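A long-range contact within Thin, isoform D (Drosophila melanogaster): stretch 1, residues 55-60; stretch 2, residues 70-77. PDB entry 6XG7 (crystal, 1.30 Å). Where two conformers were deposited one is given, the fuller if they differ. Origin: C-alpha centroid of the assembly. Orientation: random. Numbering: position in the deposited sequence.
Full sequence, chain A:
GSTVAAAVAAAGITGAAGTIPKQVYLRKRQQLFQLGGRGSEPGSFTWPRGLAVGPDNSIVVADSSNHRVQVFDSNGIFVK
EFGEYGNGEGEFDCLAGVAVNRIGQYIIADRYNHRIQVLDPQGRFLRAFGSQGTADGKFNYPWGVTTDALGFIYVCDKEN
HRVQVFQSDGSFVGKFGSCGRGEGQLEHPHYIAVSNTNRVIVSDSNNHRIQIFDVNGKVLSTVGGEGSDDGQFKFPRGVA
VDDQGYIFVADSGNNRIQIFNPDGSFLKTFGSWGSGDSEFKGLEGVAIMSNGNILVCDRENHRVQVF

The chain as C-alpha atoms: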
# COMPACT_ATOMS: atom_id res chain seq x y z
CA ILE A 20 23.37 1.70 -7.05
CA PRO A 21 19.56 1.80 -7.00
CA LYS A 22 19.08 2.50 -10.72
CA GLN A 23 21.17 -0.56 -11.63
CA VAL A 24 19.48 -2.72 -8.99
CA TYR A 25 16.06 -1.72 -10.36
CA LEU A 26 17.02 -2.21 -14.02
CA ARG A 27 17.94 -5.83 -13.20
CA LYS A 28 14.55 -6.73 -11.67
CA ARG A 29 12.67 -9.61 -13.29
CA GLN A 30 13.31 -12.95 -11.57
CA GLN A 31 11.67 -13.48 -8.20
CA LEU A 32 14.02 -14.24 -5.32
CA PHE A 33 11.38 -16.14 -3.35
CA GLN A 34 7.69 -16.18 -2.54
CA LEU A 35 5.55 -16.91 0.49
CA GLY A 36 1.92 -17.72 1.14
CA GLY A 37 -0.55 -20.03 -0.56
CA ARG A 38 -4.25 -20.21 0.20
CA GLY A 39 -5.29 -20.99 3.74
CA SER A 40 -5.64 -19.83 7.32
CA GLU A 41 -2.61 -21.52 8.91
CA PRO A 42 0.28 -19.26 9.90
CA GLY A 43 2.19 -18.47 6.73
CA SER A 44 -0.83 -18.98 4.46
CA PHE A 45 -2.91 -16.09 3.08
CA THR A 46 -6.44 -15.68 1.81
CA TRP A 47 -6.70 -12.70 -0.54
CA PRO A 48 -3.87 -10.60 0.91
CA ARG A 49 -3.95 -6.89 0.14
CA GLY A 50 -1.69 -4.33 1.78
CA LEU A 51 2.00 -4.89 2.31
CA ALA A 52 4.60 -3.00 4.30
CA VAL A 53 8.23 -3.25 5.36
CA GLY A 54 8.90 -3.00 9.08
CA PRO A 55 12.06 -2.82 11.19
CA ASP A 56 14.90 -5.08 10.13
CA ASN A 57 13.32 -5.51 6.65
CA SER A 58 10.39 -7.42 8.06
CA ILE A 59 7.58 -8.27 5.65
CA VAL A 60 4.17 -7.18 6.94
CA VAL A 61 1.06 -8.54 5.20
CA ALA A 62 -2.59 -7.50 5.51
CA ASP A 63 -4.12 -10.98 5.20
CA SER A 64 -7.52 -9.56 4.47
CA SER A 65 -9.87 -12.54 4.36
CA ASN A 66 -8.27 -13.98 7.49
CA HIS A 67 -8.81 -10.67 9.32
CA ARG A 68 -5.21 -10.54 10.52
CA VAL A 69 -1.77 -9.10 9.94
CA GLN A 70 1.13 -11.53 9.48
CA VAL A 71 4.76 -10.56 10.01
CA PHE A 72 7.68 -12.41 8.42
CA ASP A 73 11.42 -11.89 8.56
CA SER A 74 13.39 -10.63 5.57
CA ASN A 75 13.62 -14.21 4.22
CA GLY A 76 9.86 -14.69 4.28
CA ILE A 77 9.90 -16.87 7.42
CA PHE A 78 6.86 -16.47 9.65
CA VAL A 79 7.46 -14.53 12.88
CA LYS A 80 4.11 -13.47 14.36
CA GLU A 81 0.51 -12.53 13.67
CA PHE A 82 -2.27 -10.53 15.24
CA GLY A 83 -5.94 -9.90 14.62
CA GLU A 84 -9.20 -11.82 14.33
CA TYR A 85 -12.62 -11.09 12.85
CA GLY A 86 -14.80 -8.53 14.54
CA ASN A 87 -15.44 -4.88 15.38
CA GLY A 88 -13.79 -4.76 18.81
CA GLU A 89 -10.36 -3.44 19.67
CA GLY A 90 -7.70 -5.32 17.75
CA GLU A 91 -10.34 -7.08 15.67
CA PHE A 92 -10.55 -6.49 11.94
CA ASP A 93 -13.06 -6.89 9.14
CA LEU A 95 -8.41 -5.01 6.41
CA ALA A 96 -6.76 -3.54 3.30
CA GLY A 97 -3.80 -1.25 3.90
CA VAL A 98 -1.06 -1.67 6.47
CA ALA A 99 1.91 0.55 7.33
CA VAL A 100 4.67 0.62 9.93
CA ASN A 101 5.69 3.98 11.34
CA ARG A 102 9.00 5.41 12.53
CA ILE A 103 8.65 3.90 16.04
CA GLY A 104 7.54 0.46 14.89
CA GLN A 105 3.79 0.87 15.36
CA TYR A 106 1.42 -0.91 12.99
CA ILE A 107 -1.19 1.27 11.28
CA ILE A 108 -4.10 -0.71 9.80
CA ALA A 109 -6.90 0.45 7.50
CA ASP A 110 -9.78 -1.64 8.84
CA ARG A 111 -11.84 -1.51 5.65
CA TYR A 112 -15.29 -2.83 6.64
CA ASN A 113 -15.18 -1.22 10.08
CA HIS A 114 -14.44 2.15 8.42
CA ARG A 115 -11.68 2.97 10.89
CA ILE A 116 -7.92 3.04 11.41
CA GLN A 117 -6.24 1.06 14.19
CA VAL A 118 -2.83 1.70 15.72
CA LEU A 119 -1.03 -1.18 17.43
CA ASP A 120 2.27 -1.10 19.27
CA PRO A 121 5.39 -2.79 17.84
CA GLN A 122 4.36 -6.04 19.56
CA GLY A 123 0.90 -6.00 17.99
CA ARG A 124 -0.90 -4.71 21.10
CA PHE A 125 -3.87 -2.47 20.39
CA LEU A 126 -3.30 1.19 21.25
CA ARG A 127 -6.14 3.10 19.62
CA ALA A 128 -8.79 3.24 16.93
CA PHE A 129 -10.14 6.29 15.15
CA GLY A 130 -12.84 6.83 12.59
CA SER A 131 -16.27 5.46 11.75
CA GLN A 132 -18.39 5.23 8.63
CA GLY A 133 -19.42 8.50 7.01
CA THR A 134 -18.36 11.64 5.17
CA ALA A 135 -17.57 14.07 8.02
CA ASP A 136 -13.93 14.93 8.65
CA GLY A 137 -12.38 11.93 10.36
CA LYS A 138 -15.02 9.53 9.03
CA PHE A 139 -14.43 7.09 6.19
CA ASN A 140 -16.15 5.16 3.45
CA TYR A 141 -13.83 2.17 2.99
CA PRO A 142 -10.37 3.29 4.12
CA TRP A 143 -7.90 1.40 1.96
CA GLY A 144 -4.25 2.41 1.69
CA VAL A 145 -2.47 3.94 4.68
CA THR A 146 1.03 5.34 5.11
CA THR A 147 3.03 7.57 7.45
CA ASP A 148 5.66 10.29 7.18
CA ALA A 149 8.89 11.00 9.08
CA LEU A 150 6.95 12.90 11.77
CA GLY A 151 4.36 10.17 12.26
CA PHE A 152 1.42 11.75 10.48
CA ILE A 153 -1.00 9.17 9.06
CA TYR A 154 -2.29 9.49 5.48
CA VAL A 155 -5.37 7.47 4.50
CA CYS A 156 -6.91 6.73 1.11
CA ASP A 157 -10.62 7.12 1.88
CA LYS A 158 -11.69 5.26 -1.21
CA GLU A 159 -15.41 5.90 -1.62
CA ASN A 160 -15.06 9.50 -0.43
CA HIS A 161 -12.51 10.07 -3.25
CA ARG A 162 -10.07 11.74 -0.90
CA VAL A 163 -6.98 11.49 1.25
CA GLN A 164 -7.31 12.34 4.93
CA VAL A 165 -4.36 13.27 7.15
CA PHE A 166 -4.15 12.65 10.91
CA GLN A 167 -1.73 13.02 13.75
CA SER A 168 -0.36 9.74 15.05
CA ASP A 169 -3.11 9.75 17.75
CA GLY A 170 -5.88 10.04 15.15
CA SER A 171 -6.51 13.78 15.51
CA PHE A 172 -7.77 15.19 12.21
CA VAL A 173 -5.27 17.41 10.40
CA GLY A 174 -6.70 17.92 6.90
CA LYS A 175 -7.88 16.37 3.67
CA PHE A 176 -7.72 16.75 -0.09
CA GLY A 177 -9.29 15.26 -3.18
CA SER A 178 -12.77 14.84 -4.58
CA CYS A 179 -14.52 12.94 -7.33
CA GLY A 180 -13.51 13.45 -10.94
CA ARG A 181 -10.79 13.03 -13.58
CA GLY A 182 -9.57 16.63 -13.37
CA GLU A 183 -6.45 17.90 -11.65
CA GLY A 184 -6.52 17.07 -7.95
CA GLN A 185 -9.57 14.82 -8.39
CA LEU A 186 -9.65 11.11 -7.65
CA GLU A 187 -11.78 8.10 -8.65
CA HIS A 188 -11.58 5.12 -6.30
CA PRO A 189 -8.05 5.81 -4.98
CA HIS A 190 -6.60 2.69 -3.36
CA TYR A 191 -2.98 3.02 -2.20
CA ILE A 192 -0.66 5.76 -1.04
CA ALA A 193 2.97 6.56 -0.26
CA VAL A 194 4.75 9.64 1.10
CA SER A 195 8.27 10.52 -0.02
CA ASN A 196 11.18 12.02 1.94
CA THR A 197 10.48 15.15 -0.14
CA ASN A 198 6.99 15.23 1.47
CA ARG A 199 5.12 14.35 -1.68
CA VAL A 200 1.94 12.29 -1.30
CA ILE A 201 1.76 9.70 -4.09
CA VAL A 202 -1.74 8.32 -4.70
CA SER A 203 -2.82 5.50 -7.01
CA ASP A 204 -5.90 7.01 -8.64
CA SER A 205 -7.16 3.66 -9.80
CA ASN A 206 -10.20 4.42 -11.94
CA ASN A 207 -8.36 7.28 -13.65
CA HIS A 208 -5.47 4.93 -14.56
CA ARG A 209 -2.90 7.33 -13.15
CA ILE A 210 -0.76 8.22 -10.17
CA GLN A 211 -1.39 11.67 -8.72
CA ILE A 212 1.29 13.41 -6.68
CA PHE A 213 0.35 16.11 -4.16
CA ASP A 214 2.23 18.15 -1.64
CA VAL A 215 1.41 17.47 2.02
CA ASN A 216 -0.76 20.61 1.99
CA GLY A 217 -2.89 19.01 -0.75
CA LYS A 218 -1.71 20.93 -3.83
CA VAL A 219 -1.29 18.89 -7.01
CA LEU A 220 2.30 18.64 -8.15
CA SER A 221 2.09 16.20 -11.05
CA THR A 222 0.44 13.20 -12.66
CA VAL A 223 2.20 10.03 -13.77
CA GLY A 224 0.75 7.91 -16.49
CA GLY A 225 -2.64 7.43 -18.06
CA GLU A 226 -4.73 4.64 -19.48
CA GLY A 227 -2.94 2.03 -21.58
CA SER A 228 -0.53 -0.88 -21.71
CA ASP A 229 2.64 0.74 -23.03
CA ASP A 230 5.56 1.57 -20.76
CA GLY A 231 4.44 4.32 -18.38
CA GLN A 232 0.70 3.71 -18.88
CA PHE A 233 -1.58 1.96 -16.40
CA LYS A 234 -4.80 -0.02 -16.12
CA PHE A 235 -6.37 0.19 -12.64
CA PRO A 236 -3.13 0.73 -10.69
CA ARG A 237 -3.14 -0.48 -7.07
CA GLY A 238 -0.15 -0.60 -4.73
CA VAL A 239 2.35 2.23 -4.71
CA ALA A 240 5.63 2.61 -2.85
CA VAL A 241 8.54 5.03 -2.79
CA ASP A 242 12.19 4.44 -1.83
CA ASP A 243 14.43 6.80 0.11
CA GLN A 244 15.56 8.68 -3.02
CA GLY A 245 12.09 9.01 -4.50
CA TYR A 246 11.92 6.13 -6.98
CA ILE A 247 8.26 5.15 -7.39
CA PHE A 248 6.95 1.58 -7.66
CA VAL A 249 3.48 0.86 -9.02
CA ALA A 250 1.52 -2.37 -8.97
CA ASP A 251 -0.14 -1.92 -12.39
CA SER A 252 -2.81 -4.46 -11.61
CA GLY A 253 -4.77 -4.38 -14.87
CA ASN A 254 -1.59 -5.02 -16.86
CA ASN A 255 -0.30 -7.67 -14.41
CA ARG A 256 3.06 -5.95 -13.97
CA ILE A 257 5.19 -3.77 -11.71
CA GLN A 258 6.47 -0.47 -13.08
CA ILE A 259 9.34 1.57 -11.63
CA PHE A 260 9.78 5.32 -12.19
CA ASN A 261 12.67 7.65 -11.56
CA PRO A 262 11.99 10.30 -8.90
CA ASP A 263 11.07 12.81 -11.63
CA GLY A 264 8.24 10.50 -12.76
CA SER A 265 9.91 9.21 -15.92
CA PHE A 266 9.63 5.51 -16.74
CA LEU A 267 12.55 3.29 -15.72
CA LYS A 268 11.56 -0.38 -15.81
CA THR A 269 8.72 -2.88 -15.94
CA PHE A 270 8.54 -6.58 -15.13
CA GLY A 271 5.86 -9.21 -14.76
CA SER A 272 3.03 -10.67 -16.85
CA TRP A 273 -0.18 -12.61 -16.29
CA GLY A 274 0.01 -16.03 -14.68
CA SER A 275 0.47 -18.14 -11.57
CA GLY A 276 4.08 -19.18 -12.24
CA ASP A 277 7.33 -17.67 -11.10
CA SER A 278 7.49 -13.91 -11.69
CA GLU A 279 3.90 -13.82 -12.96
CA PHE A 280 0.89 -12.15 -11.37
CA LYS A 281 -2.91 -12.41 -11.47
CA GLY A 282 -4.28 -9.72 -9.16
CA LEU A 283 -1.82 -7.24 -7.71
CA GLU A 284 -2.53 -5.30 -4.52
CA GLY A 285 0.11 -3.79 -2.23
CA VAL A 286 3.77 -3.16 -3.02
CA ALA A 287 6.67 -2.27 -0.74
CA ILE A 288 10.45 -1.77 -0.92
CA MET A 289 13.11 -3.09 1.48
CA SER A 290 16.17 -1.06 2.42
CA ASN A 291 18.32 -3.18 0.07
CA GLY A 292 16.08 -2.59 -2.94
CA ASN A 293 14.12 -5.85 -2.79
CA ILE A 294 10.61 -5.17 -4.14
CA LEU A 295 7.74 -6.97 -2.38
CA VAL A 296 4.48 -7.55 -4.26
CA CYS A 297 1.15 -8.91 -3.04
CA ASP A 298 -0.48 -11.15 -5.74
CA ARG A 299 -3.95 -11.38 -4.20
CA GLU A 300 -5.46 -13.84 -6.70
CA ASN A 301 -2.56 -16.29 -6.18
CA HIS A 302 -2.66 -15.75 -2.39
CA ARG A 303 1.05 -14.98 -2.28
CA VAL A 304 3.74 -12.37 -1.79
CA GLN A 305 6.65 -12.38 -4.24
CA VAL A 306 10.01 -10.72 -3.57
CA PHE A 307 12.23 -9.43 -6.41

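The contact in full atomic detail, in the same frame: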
# COMPACT_ATOMS: atom_id res chain seq x y z
N PRO A 55 10.66 -2.82 10.74
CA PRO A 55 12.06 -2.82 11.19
C PRO A 55 12.78 -4.08 10.75
O PRO A 55 12.20 -5.17 10.68
CB PRO A 55 11.93 -2.80 12.73
CG PRO A 55 10.60 -2.28 13.01
CD PRO A 55 9.72 -2.61 11.85
N ASP A 56 14.07 -3.93 10.46
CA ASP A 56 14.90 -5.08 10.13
C ASP A 56 14.43 -5.77 8.84
O ASP A 56 14.60 -6.98 8.66
CB ASP A 56 14.94 -6.05 11.31
CG ASP A 56 16.14 -6.93 11.31
OD1 ASP A 56 17.12 -6.61 10.59
OD2 ASP A 56 16.09 -7.94 12.03
N ASN A 57 13.83 -5.00 7.92
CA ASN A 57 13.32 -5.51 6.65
C ASN A 57 12.30 -6.62 6.85
O ASN A 57 12.22 -7.57 6.06
CB ASN A 57 14.44 -5.91 5.68
CG ASN A 57 15.09 -4.71 5.03
OD1 ASN A 57 14.44 -3.70 4.77
ND2 ASN A 57 16.37 -4.82 4.76
N SER A 58 11.48 -6.48 7.88
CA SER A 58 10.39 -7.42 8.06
C SER A 58 9.33 -7.19 6.99
O SER A 58 9.17 -6.09 6.47
CB SER A 58 9.79 -7.26 9.44
OG SER A 58 9.29 -5.95 9.57
N ILE A 59 8.61 -8.26 6.67
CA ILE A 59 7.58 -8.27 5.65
C ILE A 59 6.24 -8.36 6.37
O ILE A 59 5.97 -9.34 7.07
CB ILE A 59 7.75 -9.47 4.70
CG1 ILE A 59 9.10 -9.39 4.00
CG2 ILE A 59 6.58 -9.55 3.71
CD1 ILE A 59 9.46 -10.65 3.20
N VAL A 60 5.41 -7.34 6.20
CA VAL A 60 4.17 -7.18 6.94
C VAL A 60 3.02 -7.27 5.95
O VAL A 60 2.95 -6.47 5.01
CB VAL A 60 4.18 -5.84 7.69
CG1 VAL A 60 2.89 -5.65 8.46
CG2 VAL A 60 5.41 -5.75 8.61
N GLN A 70 0.03 -10.59 9.27
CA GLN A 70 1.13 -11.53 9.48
C GLN A 70 2.45 -10.83 9.23
O GLN A 70 2.57 -10.02 8.29
CB GLN A 70 1.03 -12.76 8.59
CG GLN A 70 -0.21 -13.59 8.88
CD GLN A 70 -0.15 -14.91 8.15
OE1 GLN A 70 0.67 -15.75 8.47
NE2 GLN A 70 -0.97 -15.08 7.14
N VAL A 71 3.43 -11.14 10.07
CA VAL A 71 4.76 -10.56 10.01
C VAL A 71 5.76 -11.68 9.79
O VAL A 71 5.74 -12.69 10.51
CB VAL A 71 5.10 -9.77 11.28
CG1 VAL A 71 6.49 -9.18 11.17
CG2 VAL A 71 4.03 -8.69 11.55
N PHE A 72 6.62 -11.49 8.80
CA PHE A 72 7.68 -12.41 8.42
C PHE A 72 9.02 -11.69 8.52
O PHE A 72 9.08 -10.45 8.48
CB PHE A 72 7.46 -12.89 6.98
CG PHE A 72 6.11 -13.51 6.74
CD1 PHE A 72 4.99 -12.72 6.54
CD2 PHE A 72 5.96 -14.88 6.71
CE1 PHE A 72 3.75 -13.30 6.34
CE2 PHE A 72 4.73 -15.46 6.50
CZ PHE A 72 3.63 -14.67 6.32
N ASP A 73 10.08 -12.47 8.65
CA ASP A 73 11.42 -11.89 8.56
C ASP A 73 11.78 -11.60 7.10
O ASP A 73 10.99 -11.82 6.17
CB ASP A 73 12.44 -12.75 9.30
CG ASP A 73 12.77 -14.06 8.60
OD1 ASP A 73 12.48 -14.26 7.41
OD2 ASP A 73 13.40 -14.90 9.29
N SER A 74 12.97 -11.05 6.90
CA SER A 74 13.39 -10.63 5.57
C SER A 74 13.58 -11.79 4.60
O SER A 74 13.66 -11.54 3.39
CB SER A 74 14.65 -9.78 5.65
OG SER A 74 15.68 -10.52 6.29
N ASN A 75 13.60 -13.03 5.08
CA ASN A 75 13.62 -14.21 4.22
C ASN A 75 12.23 -14.80 3.99
O ASN A 75 12.12 -15.87 3.40
CB ASN A 75 14.55 -15.27 4.81
CG ASN A 75 15.98 -14.85 4.75
OD1 ASN A 75 16.43 -14.27 3.75
ND2 ASN A 75 16.72 -15.12 5.81
N GLY A 76 11.18 -14.14 4.46
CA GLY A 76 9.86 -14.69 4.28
C GLY A 76 9.47 -15.75 5.27
O GLY A 76 8.50 -16.46 5.02
N ILE A 77 10.18 -15.87 6.39
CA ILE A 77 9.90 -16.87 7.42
C ILE A 77 8.94 -16.26 8.43
O ILE A 77 9.17 -15.14 8.93
CB ILE A 77 11.19 -17.32 8.11
CG1 ILE A 77 12.26 -17.69 7.09
CG2 ILE A 77 10.91 -18.51 9.03
CD1 ILE A 77 11.81 -18.76 6.13
O HOH W 1 14.00 -9.71 9.33
O HOH W 2 17.16 -8.31 7.80

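The most unusual feature of this contact is a backbone carbonyl that is buried without a hydrogen-bonding partner: Asn-57 O is covered by the second stretch, yet its nearest neighbour there is a carbon, Ser-74 CA, 3.3 Å away. With the angle at the hydrogen only 120°, this CA-H...O contact can offer little more than weak electrostatic compensation.

The firm hold comes from a single residue pair. The strands run antiparallel, and Ile-59 and Phe-72 form a hydrogen-bonded pair: Ile-59 N donates to Phe-72 O at 2.9 Å, and Phe-72 N donates to Ile-59 O at 2.8 Å, both nearly straight. Ile-59 O also lies 3.4 Å from Val-71 CA, in a CA-H...O contact of better geometry. The next pair, Val-60 with Val-71, is of the non-hydrogen-bonded kind; here Val-60 CA approaches Gln-70 O at 3.5 Å.

Side chains alternate between the faces of the sheet. Ile-59 and Phe-72 share one face, with Ile-59 CB 4.1 Å from Phe-72 CB, while Val-60 and Val-71 share the other, with Val-60 CG2 4.4 Å from Val-71 CG2. All four are buried, and beta-branched valine and isoleucine suit extended backbone. Ile-59, in the mt rotamer, has the largest area covered by the opposing stretch; its CD1 reaches past its strand partner to lie 3.5 Å from Asp-73 O, over the turn that follows.

That turn, type I from Asp-73 to Gly-76, is closed by Gly-76 N donating to Asp-73 O (2.9 Å). Aspartate suits its first position because Asp-73 OD1, with chi1 in the p well, accepts from Asn-75 N at 2.9 Å and from Ile-77 N at 3.0 Å. Asp-73 N donates to Ile-77 O at 2.8 Å, tying the turn's base together. Gly-76 has phi/psi of 82/16°, where a CB would be jammed against the preceding carbonyl oxygen, so glycine fits the backbone here.

Beyond the strands, water takes over. Water 1 donates to Asp-56 O (2.9 Å) and accepts from Ser-74 N (3.0 Å); water 2 donates to the same Asp-56 O (3.0 Å) and hydrogen-bonds Ser-74 OG (3.1 Å). Ser-74 is small enough to sit close to the first stretch, with Ser-74 CB 3.9 Å from Asn-57 CB, while still offering a hydroxyl to solvent. The Asn-57 amide instead finds partners elsewhere in the structure. Altogether the two stretches bury 368 Å², counting both sides.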